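Local coordinates for mitogen-activated protein kinase, putative (Map kinase-like protein) (Leishmania major, PDB 3PG1) that probably binds ATP and transfers its phosphate to serine or threonine residues of protein substrates, as expected of a MAP kinase, at residues Ala220-Ala225 / Lys299-Asn304; Ile246-Gly251 / Pro278-Thr283; Arg11-Glu16 / Val49-Val54. All coordinates share one frame; numbering follows the deposited sequence.

Interaction 1: Ala220-Ala225 / Lys299-Asn304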
# COMPACT_ATOMS: atom_id res chain seq x y z
N ALA A 220 -0.30 6.31 8.25
CA ALA A 220 -1.32 7.29 7.91
C ALA A 220 -1.09 8.64 8.67
O ALA A 220 -1.28 9.68 8.08
CB ALA A 220 -2.71 6.71 8.20
N GLY A 221 -0.72 8.58 9.94
CA GLY A 221 -0.41 9.76 10.75
C GLY A 221 0.80 10.50 10.18
O GLY A 221 0.81 11.72 10.14
N CYS A 222 1.82 9.74 9.72
CA CYS A 222 3.01 10.32 9.07
C CYS A 222 2.58 11.04 7.80
O CYS A 222 3.02 12.14 7.55
CB CYS A 222 4.04 9.24 8.77
SG CYS A 222 4.87 8.60 10.24
N VAL A 223 1.71 10.40 7.00
CA VAL A 223 1.20 11.00 5.75
C VAL A 223 0.42 12.28 6.04
O VAL A 223 0.66 13.30 5.39
CB VAL A 223 0.40 9.97 4.90
CG1 VAL A 223 -0.36 10.66 3.74
CG2 VAL A 223 1.33 8.88 4.37
N MET A 224 -0.45 12.24 7.06
CA MET A 224 -1.26 13.40 7.46
C MET A 224 -0.35 14.61 7.80
O MET A 224 -0.53 15.68 7.23
CB MET A 224 -2.16 13.05 8.65
CG MET A 224 -3.12 14.16 8.98
SD MET A 224 -4.47 13.63 10.03
CE MET A 224 -5.16 15.27 10.47
N ALA A 225 0.61 14.43 8.72
CA ALA A 225 1.58 15.51 9.11
C ALA A 225 2.36 16.02 7.89
O ALA A 225 2.59 17.24 7.74
CB ALA A 225 2.55 14.98 10.17
N LYS A 299 -2.89 11.16 18.24
CA LYS A 299 -3.48 9.82 18.51
C LYS A 299 -3.07 8.74 17.54
O LYS A 299 -2.96 7.59 17.92
CB LYS A 299 -4.98 9.93 18.64
CG LYS A 299 -5.34 10.68 19.94
CD LYS A 299 -6.78 11.17 19.96
CE LYS A 299 -6.99 11.89 21.30
NZ LYS A 299 -8.34 12.55 21.37
N MET A 300 -2.84 9.11 16.27
CA MET A 300 -2.35 8.16 15.26
C MET A 300 -0.89 7.86 15.53
O MET A 300 -0.40 6.81 15.12
CB MET A 300 -2.47 8.75 13.85
CG MET A 300 -3.95 9.05 13.49
SD MET A 300 -4.12 10.05 11.97
CE MET A 300 -4.09 8.84 10.82
N LEU A 301 -0.16 8.84 16.08
CA LEU A 301 1.30 8.66 16.27
C LEU A 301 1.65 8.29 17.70
O LEU A 301 2.62 8.81 18.26
CB LEU A 301 2.06 9.91 15.78
CG LEU A 301 1.93 10.21 14.24
CD1 LEU A 301 2.61 11.51 13.91
CD2 LEU A 301 2.49 9.07 13.38
N GLU A 302 0.87 7.35 18.30
CA GLU A 302 1.21 6.82 19.61
C GLU A 302 2.32 5.82 19.37
O GLU A 302 2.16 4.94 18.53
CB GLU A 302 0.01 6.08 20.28
CG GLU A 302 -0.88 7.05 21.01
CD GLU A 302 -0.36 7.60 22.33
OE1 GLU A 302 0.66 7.10 22.86
OE2 GLU A 302 -1.04 8.50 22.86
N PHE A 303 3.41 5.93 20.13
CA PHE A 303 4.56 5.03 19.98
C PHE A 303 4.12 3.58 20.19
O PHE A 303 4.48 2.68 19.42
CB PHE A 303 5.63 5.41 21.03
CG PHE A 303 6.95 4.71 20.83
CD1 PHE A 303 7.98 5.31 20.12
CD2 PHE A 303 7.15 3.41 21.32
CE1 PHE A 303 9.21 4.66 19.94
CE2 PHE A 303 8.38 2.75 21.12
CZ PHE A 303 9.41 3.39 20.46
N ASN A 304 3.33 3.35 21.22
CA ASN A 304 2.89 2.00 21.54
C ASN A 304 1.58 1.69 20.79
O ASN A 304 0.57 2.35 21.06
CB ASN A 304 2.69 1.88 23.07
CG ASN A 304 2.18 0.53 23.54
OD1 ASN A 304 1.91 -0.34 22.73
ND2 ASN A 304 2.12 0.30 24.87

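Interaction 2: Ile246-Gly251 / Pro278-Thr283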
# COMPACT_ATOMS: atom_id res chain seq x y z
N ILE A 246 11.63 10.09 16.22
CA ILE A 246 10.27 9.78 16.64
C ILE A 246 10.06 10.23 18.09
O ILE A 246 9.07 10.91 18.40
CB ILE A 246 9.98 8.26 16.45
CG1 ILE A 246 9.89 7.87 14.95
CG2 ILE A 246 8.70 7.85 17.24
CD1 ILE A 246 9.77 6.25 14.65
N VAL A 247 10.96 9.77 18.99
CA VAL A 247 10.91 10.05 20.43
C VAL A 247 11.00 11.56 20.74
O VAL A 247 10.29 12.03 21.62
CB VAL A 247 11.94 9.17 21.19
CG1 VAL A 247 12.21 9.70 22.60
CG2 VAL A 247 11.46 7.72 21.25
N GLU A 248 11.78 12.32 19.97
CA GLU A 248 11.89 13.77 20.06
C GLU A 248 10.51 14.41 19.93
O GLU A 248 10.25 15.41 20.57
CB GLU A 248 12.77 14.34 18.96
CG GLU A 248 14.25 14.32 19.24
CD GLU A 248 15.11 14.96 18.16
OE1 GLU A 248 14.56 15.38 17.11
OE2 GLU A 248 16.35 14.99 18.34
N VAL A 249 9.63 13.84 19.10
CA VAL A 249 8.28 14.35 18.89
C VAL A 249 7.32 13.75 19.93
O VAL A 249 6.69 14.51 20.67
CB VAL A 249 7.80 14.14 17.42
CG1 VAL A 249 6.28 14.26 17.29
CG2 VAL A 249 8.51 15.10 16.47
N VAL A 250 7.24 12.40 19.99
CA VAL A 250 6.28 11.70 20.84
C VAL A 250 6.63 11.56 22.34
O VAL A 250 5.77 11.27 23.15
CB VAL A 250 5.74 10.39 20.21
CG1 VAL A 250 5.26 10.60 18.77
CG2 VAL A 250 6.78 9.27 20.29
N GLY A 251 7.85 11.77 22.69
CA GLY A 251 8.26 11.61 24.07
C GLY A 251 8.73 10.19 24.33
O GLY A 251 8.36 9.25 23.61
N PRO A 278 11.06 14.89 27.01
CA PRO A 278 9.62 15.19 27.07
C PRO A 278 9.00 15.27 25.67
O PRO A 278 9.72 15.53 24.69
CB PRO A 278 9.58 16.56 27.77
CG PRO A 278 10.87 17.20 27.44
CD PRO A 278 11.88 16.12 27.19
N ALA A 279 7.68 15.05 25.56
CA ALA A 279 7.00 15.17 24.27
C ALA A 279 7.05 16.66 23.85
O ALA A 279 7.06 17.55 24.73
CB ALA A 279 5.55 14.71 24.39
N ARG A 280 7.14 16.94 22.52
CA ARG A 280 7.15 18.33 22.06
C ARG A 280 5.71 18.82 21.97
O ARG A 280 4.79 17.99 21.98
CB ARG A 280 7.87 18.51 20.71
CG ARG A 280 9.38 18.33 20.78
CD ARG A 280 10.17 19.19 19.82
NE ARG A 280 9.77 19.06 18.41
CZ ARG A 280 10.49 18.45 17.47
NH1 ARG A 280 11.64 17.87 17.78
NH2 ARG A 280 10.06 18.41 16.22
N ALA A 281 5.51 20.15 21.91
CA ALA A 281 4.16 20.68 21.71
C ALA A 281 3.86 20.33 20.25
O ALA A 281 4.72 20.48 19.38
CB ALA A 281 4.13 22.20 21.92
N TRP A 282 2.67 19.78 20.00
CA TRP A 282 2.30 19.38 18.64
C TRP A 282 2.21 20.58 17.68
O TRP A 282 2.63 20.44 16.52
CB TRP A 282 1.08 18.47 18.65
CG TRP A 282 1.43 17.06 19.03
CD1 TRP A 282 1.34 16.50 20.27
CD2 TRP A 282 2.03 16.07 18.18
NE1 TRP A 282 1.81 15.20 20.24
CE2 TRP A 282 2.20 14.90 18.96
CE3 TRP A 282 2.34 16.02 16.81
CZ2 TRP A 282 2.66 13.71 18.41
CZ3 TRP A 282 2.78 14.83 16.27
CH2 TRP A 282 2.92 13.69 17.07
N THR A 283 1.82 21.78 18.20
CA THR A 283 1.75 23.06 17.45
C THR A 283 3.10 23.39 16.77
O THR A 283 3.11 24.02 15.72
CB THR A 283 1.30 24.22 18.37
OG1 THR A 283 2.13 24.24 19.53
CG2 THR A 283 -0.14 24.12 18.79
O HOH W 1 11.55 16.59 23.36

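Interaction 3: Arg11-Glu16 / Val49-Val54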
# COMPACT_ATOMS: atom_id res chain seq x y z
N ARG A 11 6.41 -4.32 -27.94
CA ARG A 11 6.25 -5.11 -29.16
C ARG A 11 5.64 -6.49 -28.85
O ARG A 11 4.69 -6.90 -29.52
CB ARG A 11 7.60 -5.20 -29.91
CG ARG A 11 7.61 -6.06 -31.18
CD ARG A 11 8.89 -5.89 -32.00
NE ARG A 11 10.12 -6.08 -31.22
CZ ARG A 11 10.98 -5.11 -30.92
NH1 ARG A 11 10.78 -3.87 -31.36
NH2 ARG A 11 12.06 -5.37 -30.19
N ASP A 12 6.17 -7.18 -27.80
CA ASP A 12 5.66 -8.49 -27.35
C ASP A 12 4.19 -8.39 -26.92
O ASP A 12 3.36 -9.19 -27.38
CB ASP A 12 6.53 -9.08 -26.21
CG ASP A 12 7.88 -9.67 -26.62
OD1 ASP A 12 8.06 -9.95 -27.83
OD2 ASP A 12 8.72 -9.90 -25.72
N LEU A 13 3.87 -7.39 -26.07
CA LEU A 13 2.52 -7.15 -25.58
C LEU A 13 1.53 -6.84 -26.70
O LEU A 13 0.45 -7.44 -26.72
CB LEU A 13 2.49 -6.05 -24.51
CG LEU A 13 1.14 -5.83 -23.81
CD1 LEU A 13 0.77 -7.00 -22.93
CD2 LEU A 13 1.16 -4.57 -22.99
N ILE A 14 1.89 -5.91 -27.64
CA ILE A 14 1.04 -5.53 -28.77
C ILE A 14 0.61 -6.78 -29.55
O ILE A 14 -0.59 -7.01 -29.72
CB ILE A 14 1.68 -4.43 -29.69
CG1 ILE A 14 1.78 -3.08 -28.93
CG2 ILE A 14 0.91 -4.26 -31.02
CD1 ILE A 14 2.64 -1.95 -29.62
N ALA A 15 1.60 -7.61 -29.98
CA ALA A 15 1.37 -8.84 -30.75
C ALA A 15 0.48 -9.83 -29.98
O ALA A 15 -0.51 -10.31 -30.54
CB ALA A 15 2.70 -9.49 -31.09
N GLU A 16 0.79 -10.09 -28.69
CA GLU A 16 -0.00 -11.01 -27.86
C GLU A 16 -1.45 -10.55 -27.70
O GLU A 16 -2.36 -11.37 -27.84
CB GLU A 16 0.67 -11.26 -26.51
CG GLU A 16 1.89 -12.15 -26.62
CD GLU A 16 2.96 -11.95 -25.55
OE1 GLU A 16 2.65 -11.37 -24.49
OE2 GLU A 16 4.10 -12.40 -25.78
N VAL A 49 -5.27 2.71 -19.04
CA VAL A 49 -4.96 1.50 -18.27
C VAL A 49 -3.47 1.21 -18.22
O VAL A 49 -2.71 1.64 -19.10
CB VAL A 49 -5.77 0.24 -18.71
CG1 VAL A 49 -7.27 0.38 -18.40
CG2 VAL A 49 -5.55 -0.10 -20.19
N ALA A 50 -3.06 0.49 -17.18
CA ALA A 50 -1.71 0.01 -16.99
C ALA A 50 -1.81 -1.50 -17.27
O ALA A 50 -2.63 -2.20 -16.67
CB ALA A 50 -1.25 0.26 -15.55
N ILE A 51 -1.05 -1.98 -18.26
CA ILE A 51 -1.09 -3.40 -18.61
C ILE A 51 0.22 -4.09 -18.25
O ILE A 51 1.26 -3.87 -18.88
CB ILE A 51 -1.54 -3.66 -20.07
CG1 ILE A 51 -2.92 -2.98 -20.37
CG2 ILE A 51 -1.59 -5.17 -20.35
CD1 ILE A 51 -3.13 -2.57 -21.85
N LYS A 52 0.14 -4.94 -17.20
CA LYS A 52 1.26 -5.73 -16.71
C LYS A 52 1.26 -7.10 -17.37
O LYS A 52 0.22 -7.77 -17.41
CB LYS A 52 1.22 -5.85 -15.17
CG LYS A 52 2.49 -6.44 -14.56
CD LYS A 52 2.37 -6.53 -13.05
CE LYS A 52 3.40 -7.44 -12.42
NZ LYS A 52 3.20 -7.57 -10.95
N ARG A 53 2.43 -7.50 -17.88
CA ARG A 53 2.65 -8.78 -18.56
C ARG A 53 3.66 -9.59 -17.73
O ARG A 53 4.81 -9.18 -17.59
CB ARG A 53 3.19 -8.51 -19.98
CG ARG A 53 3.40 -9.74 -20.86
CD ARG A 53 4.26 -9.34 -22.04
NE ARG A 53 4.60 -10.46 -22.93
CZ ARG A 53 5.79 -11.07 -22.95
NH1 ARG A 53 6.75 -10.70 -22.11
NH2 ARG A 53 6.02 -12.05 -23.82
N VAL A 54 3.20 -10.71 -17.16
CA VAL A 54 3.98 -11.63 -16.32
C VAL A 54 4.33 -12.84 -17.20
O VAL A 54 3.43 -13.59 -17.60
CB VAL A 54 3.21 -12.04 -15.04
CG1 VAL A 54 4.00 -13.05 -14.21
CG2 VAL A 54 2.82 -10.82 -14.19

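Interaction 1: Ala220-Ala225 / Lys299-Asn304
The backbone bond from Met224 N to Ala220 O, 2.9 Å long, closes the turn of helix 214-229 against which Met300 and Leu301 pack; no hydrogen bond passes between the two segments, and the side chains that meet are apolar, packing partly on backbone. Gly221, the last residue of the D-x-W-S-x-G signature that opens this helix in protein kinases, sits at its middle. It has no side chain, and its CA comes within 5.2 Å of Met300 CA. Met300 fills the place: CB and SD lie over Gly221 CA, and the chain then bends at chi3 (85°), turning the methyl CE back along the helix until it rests 3.5 Å from Gly221 N and 3.6 Å from Ala220 CB. Met224 reaches in from the next turn with an extended chain and crosses Met300 at about a right angle, the two SD sulphurs 4.1 Å apart. On the Cys222 side, Leu301 directs CD2 at the peptide between Gly221 and Cys222, 3.8 Å from Cys222 N, with Cys222 SG 4.0 Å from the same methyl. Leu301 is the first residue to leave helical geometry after helix 291-300, so the contact joins the end of that helix to helix 214-229 in the C-lobe core. Helix 133-152 flanks both, through Met140 on Met224 and Met300 and Leu144 and Leu147 on Ala220.

Interaction 2: Ile246-Gly251 / Pro278-Thr283
Arg280 and Trp282 lie against the last turn of helix 239-250, where the chain returns from the segment inserted between helices 239-250 and 291-300 of the kinase C-lobe, the MAP kinase insert of this family. A backbone bond from Arg280 N to Val249 O (3.1 Å, N-H...O 162°) ties the returning chain to the helix end. From there the Arg280 side chain runs beside Glu248. Arg280 CB passes Glu248 O at a distance, Arg280 CG comes to 3.1 Å from Glu248 O, and CD draws away again. A bend at chi3 (-54°) swings NE round, and the guanidinium that follows lies with one face against Val249: CG2 of Val249 is 3.7 Å from Arg280 NH2, nearer the rim of the group than its centre. Arg280 NH1 lies near Glu248 CB and 3.9 Å from Glu248 OE1. That ion pair is long. Its oxygen lies at the guanidinium edge, but the carboxylate plane is turned 50° from that of the arginine, so the attraction is probably one of charge at a distance. Gly251, the first residue beyond the helix, has positive phi; with no CB, which would crowd Ala279 N, its CA lies 3.8 Å from Ala279 CA; Ala279 CB rests by Val250 O. On the inner side, Trp282 turns its ring toward the helix, while Leu294, Ile297 and Ala298 of helix 291-300 also touch it. Val250 CG1 meets Trp282 CZ2 obliquely. Val249 CG1 makes a CH-pi contact over the face of the Trp282 six-membered ring, 3.9 Å from its centroid, and touches Trp282 CH2 most closely, at 3.4 Å.

Interaction 3: Arg11-Glu16 / Val49-Val54
In the kinase N-lobe, the N-terminal helix 7-19 lies across the five-stranded antiparallel sheet, and Asp12, Leu13 and Glu16 meet the central strand 48-54 through Ile51 and Arg53. Helix and strand axes cross at 96°, 10.1 Å apart at their closest. Arg53 sets CG anti to its backbone N (chi1 -176°) and stays extended to NE, carrying the guanidinium up to the helix. There it grips the Glu16 carboxylate side-on: Arg53 NE donates to Glu16 OE1 at 2.7 Å in an almost straight bond, and Arg53 NH2 to Glu16 OE2 at 2.8 Å. Both oxygens use their syn lone pairs, and the two planar groups are nearly coplanar, a pairing that would fix the rotation of both. Glu16 OE1 has a second partner in Tyr110 OH from strand 108-114. Asp12 comes over one face of the guanidinium, its CB 3.8 Å from Arg53 NH2; its OD2 adds only a long charge contact well out of the plane. Beside this network Leu13 makes the apolar contact, its methyls CD1 and CD2 each 3.9 Å from Ile51 CG2, with CD1 also beside Arg53 CB. Lys52, between Ile51 and Arg53, points away from the helix to the other side of the sheet, where its NZ forms a weak, long ion pair with Glu79. Lys52 closes the Val-Ala-Ile-Lys sequence that matches the VAIK motif of protein kinases.

How the interactions relate
Interactions 1 and 2 belong to one C-lobe assembly: interaction 2 is nested along the chain within interaction 1, their centres are about 12 Å apart, and they touch where Leu301 meets Val250 and Trp282 and where Phe303 meets Ile246 and Val247. Helix 291-300, which ends in interaction 1, also touches Trp282 of interaction 2. Interaction 1 is buried and apolar, with sulphurs and methyls against a glycine; interaction 2 lies at the surface and mixes a backbone bond, a long ion pair and an aromatic contact. Interaction 3 stands apart in the N-lobe, its centre about 39 Å from interaction 1 and about 49 Å from interaction 2; partly buried, it joins helix to sheet through a tight bidentate salt bridge.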